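Local coordinates for protein gamma-glutamyltranspeptidase (Streptomyces lincolnensis, PDB 6J3A) that probably acts as a gamma-glutamyltranspeptidase-like enzyme of the N-terminal nucleophile (Ntn) hydrolase clan, homologous to LmbA, at residues R363-H367 / W464-L469; D369-T373 / P549-P554; H539-F543 / R553-T558. Residues are numbered along the deposited sequence.

How the interactions relate
Residues 363-373 belong to the long loop between helix 334-341 and strand 424-428, and interactions 1 and 2 anchor successive pieces of it to later parts of the chain. Their centres lie about 15 Å apart, and they touch where NH2 of R550 comes within 3.1 Å of CZ2 of W464. Interactions 2 and 3 share R553 and P554, with centres about 10 Å apart; CB of M552 is 3.0 Å from O of F543. Interactions 1 and 3 do not touch; their nearest atoms are about 8 Å apart. In this family cleavage typically occurs directly before the nucleophilic threonine, near the start of strand 424-428; if this protein matures likewise, 363-373 would belong to the large subunit's C-terminal tail.

Interaction 1: R363-H367 / W464-L469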
ATOM      1  N   ARG A 363      25.983 -32.302 -21.641  1.00 46.03           N
ATOM      2  CA  ARG A 363      26.665 -32.984 -20.543  1.00 48.59           C
ATOM      3  C   ARG A 363      26.154 -32.469 -19.205  1.00 48.61           C
ATOM      4  O   ARG A 363      26.238 -31.273 -18.897  1.00 49.57           O
ATOM      5  CB  ARG A 363      28.190 -32.855 -20.612  1.00 51.82           C
ATOM      6  CG  ARG A 363      28.891 -34.142 -20.162  1.00 55.38           C
ATOM      7  CD  ARG A 363      30.106 -33.924 -19.276  1.00 56.61           C
ATOM      8  NE  ARG A 363      31.265 -33.474 -20.041  1.00 57.57           N
ATOM      9  CZ  ARG A 363      32.510 -33.407 -19.570  1.00 58.41           C
ATOM     10  NH1 ARG A 363      33.485 -32.978 -20.371  1.00 59.02           N
ATOM     11  NH2 ARG A 363      32.795 -33.768 -18.313  1.00 55.83           N
ATOM     12  N   LEU A 364      25.645 -33.403 -18.415  1.00 47.32           N
ATOM     13  CA  LEU A 364      24.943 -33.106 -17.182  1.00 45.59           C
ATOM     14  C   LEU A 364      25.810 -33.505 -15.998  1.00 43.82           C
ATOM     15  O   LEU A 364      26.675 -34.379 -16.105  1.00 43.79           O
ATOM     16  CB  LEU A 364      23.623 -33.886 -17.145  1.00 46.97           C
ATOM     17  CG  LEU A 364      22.465 -33.396 -18.020  1.00 47.56           C
ATOM     18  CD1 LEU A 364      21.368 -34.457 -18.106  1.00 48.31           C
ATOM     19  CD2 LEU A 364      21.904 -32.085 -17.478  1.00 47.51           C
ATOM     20  N   SER A 365      25.571 -32.859 -14.864  1.00 41.96           N
ATOM     21  CA  SER A 365      26.175 -33.277 -13.594  1.00 39.74           C
ATOM     22  C   SER A 365      25.705 -34.674 -13.201  1.00 39.43           C
ATOM     23  O   SER A 365      24.574 -35.072 -13.493  1.00 35.06           O
ATOM     24  CB  SER A 365      25.853 -32.284 -12.465  1.00 39.08           C
ATOM     25  OG  SER A 365      25.555 -32.941 -11.242  1.00 37.57           O
ATOM     26  N   ALA A 366      26.584 -35.395 -12.512  1.00 41.59           N
ATOM     27  CA  ALA A 366      26.296 -36.742 -12.014  1.00 42.98           C
ATOM     28  C   ALA A 366      25.098 -36.754 -11.045  1.00 45.28           C
ATOM     29  O   ALA A 366      24.369 -37.743 -10.967  1.00 44.50           O
ATOM     30  CB  ALA A 366      27.532 -37.318 -11.343  1.00 42.39           C
ATOM     31  N   HIS A 367      24.902 -35.642 -10.334  1.00 47.85           N
ATOM     32  CA  HIS A 367      23.757 -35.428  -9.432  1.00 50.53           C
ATOM     33  C   HIS A 367      22.412 -35.022 -10.074  1.00 51.51           C
ATOM     34  O   HIS A 367      21.395 -34.889  -9.369  1.00 50.45           O
ATOM     35  CB  HIS A 367      24.132 -34.343  -8.428  1.00 52.52           C
ATOM     36  CG  HIS A 367      25.162 -34.772  -7.444  1.00 54.22           C
ATOM     37  ND1 HIS A 367      26.515 -34.594  -7.652  1.00 55.40           N
ATOM     38  CD2 HIS A 367      25.038 -35.384  -6.245  1.00 55.27           C
ATOM     39  CE1 HIS A 367      27.179 -35.075  -6.616  1.00 57.04           C
ATOM     40  NE2 HIS A 367      26.307 -35.562  -5.750  1.00 57.64           N
ATOM     41  N   TRP A 464      28.705 -27.029  -9.171  1.00 31.56           N
ATOM     42  CA  TRP A 464      28.906 -28.467  -9.061  1.00 32.26           C
ATOM     43  C   TRP A 464      30.350 -28.834  -8.745  1.00 33.26           C
ATOM     44  O   TRP A 464      31.282 -28.261  -9.322  1.00 31.94           O
ATOM     45  CB  TRP A 464      28.525 -29.129 -10.370  1.00 32.07           C
ATOM     46  CG  TRP A 464      27.075 -29.077 -10.689  1.00 30.75           C
ATOM     47  CD1 TRP A 464      26.500 -28.476 -11.767  1.00 29.71           C
ATOM     48  CD2 TRP A 464      26.010 -29.675  -9.940  1.00 30.03           C
ATOM     49  NE1 TRP A 464      25.142 -28.664 -11.744  1.00 30.14           N
ATOM     50  CE2 TRP A 464      24.808 -29.397 -10.635  1.00 29.40           C
ATOM     51  CE3 TRP A 464      25.953 -30.429  -8.758  1.00 29.43           C
ATOM     52  CZ2 TRP A 464      23.552 -29.841 -10.184  1.00 28.01           C
ATOM     53  CZ3 TRP A 464      24.698 -30.876  -8.311  1.00 29.03           C
ATOM     54  CH2 TRP A 464      23.517 -30.572  -9.027  1.00 28.33           C
ATOM     55  N   LEU A 465      30.513 -29.805  -7.843  1.00 34.31           N
ATOM     56  CA  LEU A 465      31.815 -30.405  -7.552  1.00 36.06           C
ATOM     57  C   LEU A 465      32.123 -31.524  -8.554  1.00 38.26           C
ATOM     58  O   LEU A 465      32.065 -32.719  -8.242  1.00 40.62           O
ATOM     59  CB  LEU A 465      31.851 -30.923  -6.112  1.00 35.34           C
ATOM     60  CG  LEU A 465      31.635 -29.881  -5.016  1.00 34.88           C
ATOM     61  CD1 LEU A 465      31.819 -30.520  -3.657  1.00 34.35           C
ATOM     62  CD2 LEU A 465      32.582 -28.692  -5.145  1.00 34.86           C
ATOM     63  N   GLU A 466      32.467 -31.102  -9.765  1.00 39.68           N
ATOM     64  CA  GLU A 466      32.648 -31.995 -10.905  1.00 38.71           C
ATOM     65  C   GLU A 466      33.192 -31.143 -12.019  1.00 38.85           C
ATOM     66  O   GLU A 466      32.623 -30.096 -12.315  1.00 39.41           O
ATOM     67  CB  GLU A 466      31.313 -32.602 -11.327  1.00 38.36           C
ATOM     68  CG  GLU A 466      31.399 -33.662 -12.408  1.00 38.50           C
ATOM     69  CD  GLU A 466      30.078 -34.392 -12.614  1.00 39.53           C
ATOM     70  OE1 GLU A 466      29.132 -34.193 -11.824  1.00 37.43           O
ATOM     71  OE2 GLU A 466      29.962 -35.173 -13.580  1.00 41.71           O
ATOM     72  N   GLU A 467      34.288 -31.583 -12.627  1.00 40.17           N
ATOM     73  CA  GLU A 467      34.955 -30.813 -13.672  1.00 40.25           C
ATOM     74  C   GLU A 467      34.266 -30.927 -15.033  1.00 39.05           C
ATOM     75  O   GLU A 467      33.439 -31.821 -15.261  1.00 36.95           O
ATOM     76  CB  GLU A 467      36.429 -31.228 -13.786  1.00 42.31           C
ATOM     77  CG  GLU A 467      37.320 -30.739 -12.645  1.00 44.83           C
ATOM     78  CD  GLU A 467      37.605 -29.234 -12.675  1.00 47.08           C
ATOM     79  OE1 GLU A 467      38.522 -28.795 -11.953  1.00 50.18           O
ATOM     80  OE2 GLU A 467      36.930 -28.477 -13.407  1.00 49.54           O
ATOM     81  N   GLY A 468      34.604 -29.984 -15.910  1.00 38.76           N
ATOM     82  CA  GLY A 468      34.213 -30.011 -17.316  1.00 38.94           C
ATOM     83  C   GLY A 468      32.807 -29.540 -17.652  1.00 39.43           C
ATOM     84  O   GLY A 468      32.349 -29.772 -18.772  1.00 42.05           O
ATOM     85  N   LEU A 469      32.124 -28.880 -16.710  1.00 37.32           N
ATOM     86  CA  LEU A 469      30.729 -28.445 -16.918  1.00 35.00           C
ATOM     87  C   LEU A 469      30.632 -26.917 -16.946  1.00 34.49           C
ATOM     88  O   LEU A 469      31.495 -26.247 -16.373  1.00 34.07           O
ATOM     89  CB  LEU A 469      29.818 -28.994 -15.823  1.00 34.18           C
ATOM     90  CG  LEU A 469      29.851 -30.487 -15.512  1.00 33.46           C
ATOM     91  CD1 LEU A 469      29.267 -30.710 -14.130  1.00 34.07           C
ATOM     92  CD2 LEU A 469      29.084 -31.297 -16.543  1.00 33.43           C
TER
HETATM   93  O   HOH W   1      28.473 -36.436 -15.291  1.00 26.71           O
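An ST turn at S365 sits on the indole of W464. OG of S365 accepts from N of H367 (2.9 Å), while CB of S365 makes a CH-pi contact 3.6 Å from the centroid of the five-membered ring, almost on its normal. OG also lies over that face, 3.5 Å from CD2 of W464. On the opposite face, R550 makes a cation-pi contact, and NE1 of W464 is held by E317. Beside it, CB of H367 reaches 3.5 Å from CZ3 of W464; the imidazole is nearly parallel to the six-membered ring but slid aside. The contact ties the loop between helix 334-341 and strand 424-428 to that between strands 454-455 and 486-490.

E466 provides the direct polar link: N of A366 donates to its OE1 at 2.9 Å, nearly linear. A water donates to OE2 of E466 (2.6 Å) and to O of L364 (2.9 Å). L469 packs against 363-367, with CD1 4.1 Å from CB of S365 and CD2 3.9 Å from CD of R363. R363, which also touches a crystal neighbour, lays one face of its guanidinium over O of G468, 3.7 Å from CZ.

Interaction 2: D369-T373 / P549-P554; sequences DLVAT and PRGMRP
Two irregular loops cross, with V371 over M552 (CA atoms 4.8 Å apart) and A372 over G551 (4.0 Å). L370, V371 and A372 are extended (phi/psi -67/131, -96/114 and -65/127). In the partner loop a cis peptide bond precedes P549, R550 has positive phi (63/36), and G551, M552 and R553 straighten out (-75/172, -129/156, -121/97).

Two backbone bonds, both on M552, tie the crossing. N of M552 donates to O of L370 at 3.0 Å, and N of A372 gives a weak, bent bond to O of M552 at 2.8 Å. That same oxygen of M552 takes a CA-H...O contact from CA of V371 at 3.2 Å. N of A372 and N of M552, 3.4 Å apart, are both donors and do not pair. The crossing thus joins the loop before strand 424-428 to the connection between strands 538-540 and 556-560, largely through main chain. Other polar groups pair outside it: G551 shares a backbone hydrogen bond with G545, and N of R553 donates to O of D541, while its NH1 forms a salt bridge with OD2. R550 turns its end away, NE bonding O of G545, NH1 O of T463 and NH2, weakly, O of M462, with a cation-pi contact to W464.

Close packing needs G551: a CB there would lie 2.3 Å from CB of A372, which already rests 3.6 Å from CA of G551. L370 (chi1 t, chi2 p) sets CD2 3.8 Å from O of P549, and CG1 of V371 (chi1 t) meets CD of P554 at 3.9 Å.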
ATOM      1  N   ASP A 369      20.273 -36.580 -11.906  1.00 55.89           N
ATOM      2  CA  ASP A 369      19.204 -37.602 -11.821  1.00 57.51           C
ATOM      3  C   ASP A 369      18.580 -37.768 -10.411  1.00 56.85           C
ATOM      4  O   ASP A 369      17.535 -38.412 -10.268  1.00 54.41           O
ATOM      5  CB  ASP A 369      19.710 -38.964 -12.355  1.00 58.05           C
ATOM      6  CG  ASP A 369      21.057 -39.401 -11.740  1.00 59.49           C
ATOM      7  OD1 ASP A 369      21.594 -38.693 -10.855  1.00 58.67           O
ATOM      8  OD2 ASP A 369      21.587 -40.456 -12.150  1.00 59.80           O
ATOM      9  N   LEU A 370      19.213 -37.178  -9.392  1.00 56.93           N
ATOM     10  CA  LEU A 370      18.834 -37.384  -7.986  1.00 59.15           C
ATOM     11  C   LEU A 370      17.464 -36.810  -7.629  1.00 57.85           C
ATOM     12  O   LEU A 370      17.191 -35.639  -7.888  1.00 56.11           O
ATOM     13  CB  LEU A 370      19.879 -36.760  -7.048  1.00 62.23           C
ATOM     14  CG  LEU A 370      19.583 -36.767  -5.530  1.00 64.73           C
ATOM     15  CD1 LEU A 370      20.094 -38.039  -4.861  1.00 65.54           C
ATOM     16  CD2 LEU A 370      20.155 -35.526  -4.850  1.00 64.92           C
ATOM     17  N   VAL A 371      16.653 -37.636  -6.965  1.00 58.62           N
ATOM     18  CA  VAL A 371      15.282 -37.291  -6.546  1.00 59.03           C
ATOM     19  C   VAL A 371      15.181 -36.790  -5.086  1.00 61.89           C
ATOM     20  O   VAL A 371      15.395 -37.557  -4.137  1.00 59.79           O
ATOM     21  CB  VAL A 371      14.342 -38.513  -6.715  1.00 56.24           C
ATOM     22  CG1 VAL A 371      12.915 -38.195  -6.278  1.00 54.99           C
ATOM     23  CG2 VAL A 371      14.339 -38.986  -8.160  1.00 56.21           C
ATOM     24  N   ALA A 372      14.822 -35.514  -4.922  1.00 63.96           N
ATOM     25  CA  ALA A 372      14.429 -34.959  -3.626  1.00 66.97           C
ATOM     26  C   ALA A 372      13.156 -35.673  -3.222  1.00 69.35           C
ATOM     27  O   ALA A 372      12.202 -35.730  -4.006  1.00 71.43           O
ATOM     28  CB  ALA A 372      14.140 -33.463  -3.718  1.00 66.27           C
ATOM     29  N   THR A 373      13.140 -36.233  -2.022  1.00 71.50           N
ATOM     30  CA  THR A 373      11.896 -36.738  -1.449  1.00 75.05           C
ATOM     31  C   THR A 373      11.851 -36.369   0.029  1.00 75.31           C
ATOM     32  O   THR A 373      12.880 -36.341   0.713  1.00 73.36           O
ATOM     33  CB  THR A 373      11.671 -38.261  -1.707  1.00 76.61           C
ATOM     34  OG1 THR A 373      10.274 -38.577  -1.564  1.00 76.61           O
ATOM     35  CG2 THR A 373      12.505 -39.166  -0.775  1.00 73.87           C
ATOM     36  N   PRO A 549      20.317 -29.626  -0.559  1.00 34.73           N
ATOM     37  CA  PRO A 549      21.048 -30.743  -1.192  1.00 35.90           C
ATOM     38  C   PRO A 549      20.721 -31.093  -2.673  1.00 36.49           C
ATOM     39  O   PRO A 549      21.000 -32.224  -3.109  1.00 39.82           O
ATOM     40  CB  PRO A 549      20.633 -31.926  -0.297  1.00 35.69           C
ATOM     41  CG  PRO A 549      19.211 -31.618   0.036  1.00 35.01           C
ATOM     42  CD  PRO A 549      19.110 -30.111   0.135  1.00 34.58           C
ATOM     43  N   ARG A 550      20.141 -30.159  -3.425  1.00 34.89           N
ATOM     44  CA  ARG A 550      20.026 -30.250  -4.902  1.00 35.88           C
ATOM     45  C   ARG A 550      19.186 -31.414  -5.453  1.00 37.52           C
ATOM     46  O   ARG A 550      19.520 -31.977  -6.507  1.00 42.92           O
ATOM     47  CB  ARG A 550      21.405 -30.324  -5.594  1.00 35.04           C
ATOM     48  CG  ARG A 550      22.498 -29.403  -5.090  1.00 36.29           C
ATOM     49  CD  ARG A 550      22.241 -27.963  -5.462  1.00 36.75           C
ATOM     50  NE  ARG A 550      22.330 -27.678  -6.894  1.00 36.40           N
ATOM     51  CZ  ARG A 550      23.422 -27.273  -7.543  1.00 36.00           C
ATOM     52  NH1 ARG A 550      24.592 -27.128  -6.928  1.00 35.18           N
ATOM     53  NH2 ARG A 550      23.335 -27.012  -8.840  1.00 37.48           N
ATOM     54  N   GLY A 551      18.105 -31.786  -4.787  1.00 37.27           N
ATOM     55  CA  GLY A 551      17.219 -32.781  -5.383  1.00 39.20           C
ATOM     56  C   GLY A 551      16.349 -32.244  -6.527  1.00 39.99           C
ATOM     57  O   GLY A 551      16.337 -31.046  -6.827  1.00 39.34           O
ATOM     58  N   MET A 552      15.662 -33.158  -7.203  1.00 41.73           N
ATOM     59  CA  MET A 552      14.544 -32.816  -8.097  1.00 42.95           C
ATOM     60  C   MET A 552      13.305 -33.645  -7.768  1.00 42.80           C
ATOM     61  O   MET A 552      13.412 -34.725  -7.187  1.00 42.07           O
ATOM     62  CB  MET A 552      14.956 -32.991  -9.563  1.00 44.31           C
ATOM     63  CG  MET A 552      14.571 -34.277 -10.275  1.00 45.27           C
ATOM     64  SD  MET A 552      15.158 -34.246 -11.986  1.00 45.53           S
ATOM     65  CE  MET A 552      13.620 -34.494 -12.869  1.00 46.33           C
ATOM     66  N   ARG A 553      12.135 -33.126  -8.129  1.00 43.37           N
ATOM     67  CA  ARG A 553      10.869 -33.823  -7.889  1.00 46.19           C
ATOM     68  C   ARG A 553      10.175 -34.056  -9.228  1.00 45.41           C
ATOM     69  O   ARG A 553       9.533 -33.148  -9.753  1.00 43.45           O
ATOM     70  CB  ARG A 553       9.991 -33.016  -6.937  1.00 49.81           C
ATOM     71  CG  ARG A 553      10.615 -32.808  -5.559  1.00 53.40           C
ATOM     72  CD  ARG A 553      10.110 -31.547  -4.858  1.00 58.86           C
ATOM     73  NE  ARG A 553       8.971 -31.784  -3.945  1.00 64.65           N
ATOM     74  CZ  ARG A 553       7.875 -31.011  -3.814  1.00 67.53           C
ATOM     75  NH1 ARG A 553       7.683 -29.919  -4.560  1.00 69.32           N
ATOM     76  NH2 ARG A 553       6.932 -31.348  -2.930  1.00 66.53           N
ATOM     77  N   PRO A 554      10.332 -35.267  -9.803  1.00 46.39           N
ATOM     78  CA  PRO A 554       9.810 -35.529 -11.144  1.00 45.38           C
ATOM     79  C   PRO A 554       8.308 -35.320 -11.273  1.00 42.81           C
ATOM     80  O   PRO A 554       7.546 -35.791 -10.430  1.00 42.16           O
ATOM     81  CB  PRO A 554      10.161 -37.004 -11.379  1.00 46.24           C
ATOM     82  CG  PRO A 554      11.346 -37.253 -10.523  1.00 47.04           C
ATOM     83  CD  PRO A 554      11.130 -36.408  -9.305  1.00 47.68           C
TER

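Interaction 3: H539-F543 / R553-T558; sequences HNDSF and RPGSVT
OD2 of D541 (chi1 m) receives NH1 of R553 at 2.8 Å in a salt bridge, while N of R553 donates to O of D541 (3.0 Å). Beyond this the two segments pair antiparallel, H539 and N540 extended (-153/162, -113/163). H539 and T558 form a hydrogen-bonded pair, N of H539 to O of T558 at 3.0 Å and N of T558 to O of H539 at 2.7 Å; N540 and V557 follow as a non-hydrogen-bonded pair, CA atoms 4.1 Å apart. D541 (-127/28) turns away, its N donating to O of S556 (2.9 Å).

R553 to S556 make a type II turn, P554 at -59/132 and G555 at 63/17, closed by N of S556 to O of R553 (3.2 Å). S542 (-92/65, chi1 t), the centre of an inverse gamma turn, meets it, OG accepting from N of G555 at 3.1 Å. OD1 of N540 takes N of S542 (3.0 Å) in an Asx turn. NE2 of H539 (chi1 p) lies 3.3 Å from CB of T558.

Within this chain, strand 538-540 edges a three-stranded mixed sheet, antiparallel to central 556-560, which runs parallel to 577-581; helix 299-319 meets N540, S542 and F543, and helix 506-519 meets H539 and F543.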
ATOM      1  N   HIS A 539       4.164 -23.093  -9.839  1.00 30.65           N
ATOM      2  CA  HIS A 539       5.531 -23.460 -10.252  1.00 30.39           C
ATOM      3  C   HIS A 539       5.654 -24.962 -10.345  1.00 30.61           C
ATOM      4  O   HIS A 539       4.838 -25.678  -9.772  1.00 31.17           O
ATOM      5  CB  HIS A 539       6.574 -22.940  -9.259  1.00 29.55           C
ATOM      6  CG  HIS A 539       6.603 -23.679  -7.951  1.00 29.33           C
ATOM      7  ND1 HIS A 539       7.600 -24.571  -7.619  1.00 29.44           N
ATOM      8  CD2 HIS A 539       5.769 -23.642  -6.889  1.00 29.33           C
ATOM      9  CE1 HIS A 539       7.374 -25.048  -6.408  1.00 29.24           C
ATOM     10  NE2 HIS A 539       6.266 -24.503  -5.945  1.00 28.90           N
ATOM     11  N   ASN A 540       6.681 -25.428 -11.053  1.00 31.40           N
ATOM     12  CA  ASN A 540       7.073 -26.845 -11.015  1.00 32.10           C
ATOM     13  C   ASN A 540       8.439 -27.028 -10.355  1.00 32.24           C
ATOM     14  O   ASN A 540       9.202 -26.066 -10.219  1.00 29.76           O
ATOM     15  CB  ASN A 540       7.033 -27.470 -12.419  1.00 31.92           C
ATOM     16  CG  ASN A 540       8.259 -27.149 -13.257  1.00 31.41           C
ATOM     17  OD1 ASN A 540       9.313 -27.759 -13.091  1.00 31.97           O
ATOM     18  ND2 ASN A 540       8.110 -26.223 -14.194  1.00 30.15           N
ATOM     19  N   ASP A 541       8.727 -28.268  -9.957  1.00 33.91           N
ATOM     20  CA  ASP A 541      10.028 -28.637  -9.362  1.00 36.18           C
ATOM     21  C   ASP A 541      10.662 -29.833 -10.081  1.00 36.44           C
ATOM     22  O   ASP A 541      11.444 -30.582  -9.484  1.00 37.87           O
ATOM     23  CB  ASP A 541       9.884 -28.969  -7.866  1.00 37.69           C
ATOM     24  CG  ASP A 541       9.639 -27.750  -7.001  1.00 38.13           C
ATOM     25  OD1 ASP A 541      10.383 -26.744  -7.103  1.00 40.36           O
ATOM     26  OD2 ASP A 541       8.703 -27.831  -6.186  1.00 38.02           O
ATOM     27  N   SER A 542      10.354 -29.994 -11.366  1.00 35.59           N
ATOM     28  CA  SER A 542      10.845 -31.134 -12.147  1.00 35.04           C
ATOM     29  C   SER A 542      12.165 -30.805 -12.853  1.00 34.54           C
ATOM     30  O   SER A 542      12.259 -30.791 -14.072  1.00 32.90           O
ATOM     31  CB  SER A 542       9.777 -31.609 -13.131  1.00 34.66           C
ATOM     32  OG  SER A 542      10.142 -32.851 -13.694  1.00 34.16           O
ATOM     33  N   PHE A 543      13.184 -30.579 -12.037  1.00 36.47           N
ATOM     34  CA  PHE A 543      14.549 -30.250 -12.469  1.00 37.58           C
ATOM     35  C   PHE A 543      15.407 -30.196 -11.196  1.00 38.85           C
ATOM     36  O   PHE A 543      14.856 -30.012 -10.109  1.00 41.14           O
ATOM     37  CB  PHE A 543      14.579 -28.891 -13.176  1.00 37.37           C
ATOM     38  CG  PHE A 543      13.944 -27.794 -12.376  1.00 38.36           C
ATOM     39  CD1 PHE A 543      14.643 -27.184 -11.333  1.00 39.17           C
ATOM     40  CD2 PHE A 543      12.639 -27.393 -12.634  1.00 37.94           C
ATOM     41  CE1 PHE A 543      14.054 -26.197 -10.565  1.00 39.70           C
ATOM     42  CE2 PHE A 543      12.049 -26.394 -11.881  1.00 38.51           C
ATOM     43  CZ  PHE A 543      12.756 -25.796 -10.843  1.00 39.77           C
ATOM     44  N   ARG A 553      12.135 -33.126  -8.129  1.00 43.37           N
ATOM     45  CA  ARG A 553      10.869 -33.823  -7.889  1.00 46.19           C
ATOM     46  C   ARG A 553      10.175 -34.056  -9.228  1.00 45.41           C
ATOM     47  O   ARG A 553       9.533 -33.148  -9.753  1.00 43.45           O
ATOM     48  CB  ARG A 553       9.991 -33.016  -6.937  1.00 49.81           C
ATOM     49  CG  ARG A 553      10.615 -32.808  -5.559  1.00 53.40           C
ATOM     50  CD  ARG A 553      10.110 -31.547  -4.858  1.00 58.86           C
ATOM     51  NE  ARG A 553       8.971 -31.784  -3.945  1.00 64.65           N
ATOM     52  CZ  ARG A 553       7.875 -31.011  -3.814  1.00 67.53           C
ATOM     53  NH1 ARG A 553       7.683 -29.919  -4.560  1.00 69.32           N
ATOM     54  NH2 ARG A 553       6.932 -31.348  -2.930  1.00 66.53           N
ATOM     55  N   PRO A 554      10.332 -35.267  -9.803  1.00 46.39           N
ATOM     56  CA  PRO A 554       9.810 -35.529 -11.144  1.00 45.38           C
ATOM     57  C   PRO A 554       8.308 -35.320 -11.273  1.00 42.81           C
ATOM     58  O   PRO A 554       7.546 -35.791 -10.430  1.00 42.16           O
ATOM     59  CB  PRO A 554      10.161 -37.004 -11.379  1.00 46.24           C
ATOM     60  CG  PRO A 554      11.346 -37.253 -10.523  1.00 47.04           C
ATOM     61  CD  PRO A 554      11.130 -36.408  -9.305  1.00 47.68           C
ATOM     62  N   GLY A 555       7.913 -34.602 -12.323  1.00 41.22           N
ATOM     63  CA  GLY A 555       6.510 -34.306 -12.621  1.00 40.39           C
ATOM     64  C   GLY A 555       5.736 -33.477 -11.603  1.00 39.26           C
ATOM     65  O   GLY A 555       4.505 -33.434 -11.656  1.00 40.27           O
ATOM     66  N   SER A 556       6.445 -32.799 -10.698  1.00 37.70           N
ATOM     67  CA  SER A 556       5.822 -32.121  -9.561  1.00 35.91           C
ATOM     68  C   SER A 556       5.498 -30.676  -9.871  1.00 35.82           C
ATOM     69  O   SER A 556       6.383 -29.897 -10.223  1.00 35.39           O
ATOM     70  CB  SER A 556       6.726 -32.164  -8.336  1.00 35.09           C
ATOM     71  OG  SER A 556       6.049 -31.645  -7.205  1.00 34.09           O
ATOM     72  N   VAL A 557       4.229 -30.318  -9.696  1.00 37.50           N
ATOM     73  CA  VAL A 557       3.768 -28.948  -9.919  1.00 37.42           C
ATOM     74  C   VAL A 557       2.896 -28.453  -8.758  1.00 36.40           C
ATOM     75  O   VAL A 557       2.065 -29.189  -8.222  1.00 36.23           O
ATOM     76  CB  VAL A 557       3.050 -28.825 -11.280  1.00 37.20           C
ATOM     77  CG1 VAL A 557       1.688 -29.504 -11.258  1.00 37.80           C
ATOM     78  CG2 VAL A 557       2.927 -27.369 -11.689  1.00 37.65           C
ATOM     79  N   THR A 558       3.100 -27.197  -8.377  1.00 35.54           N
ATOM     80  CA  THR A 558       2.430 -26.627  -7.209  1.00 35.35           C
ATOM     81  C   THR A 558       1.575 -25.415  -7.599  1.00 34.63           C
ATOM     82  O   THR A 558       2.107 -24.385  -8.002  1.00 33.41           O
ATOM     83  CB  THR A 558       3.455 -26.245  -6.127  1.00 34.93           C
ATOM     84  OG1 THR A 558       4.265 -27.386  -5.819  1.00 35.31           O
ATOM     85  CG2 THR A 558       2.770 -25.753  -4.840  1.00 35.14           C
TER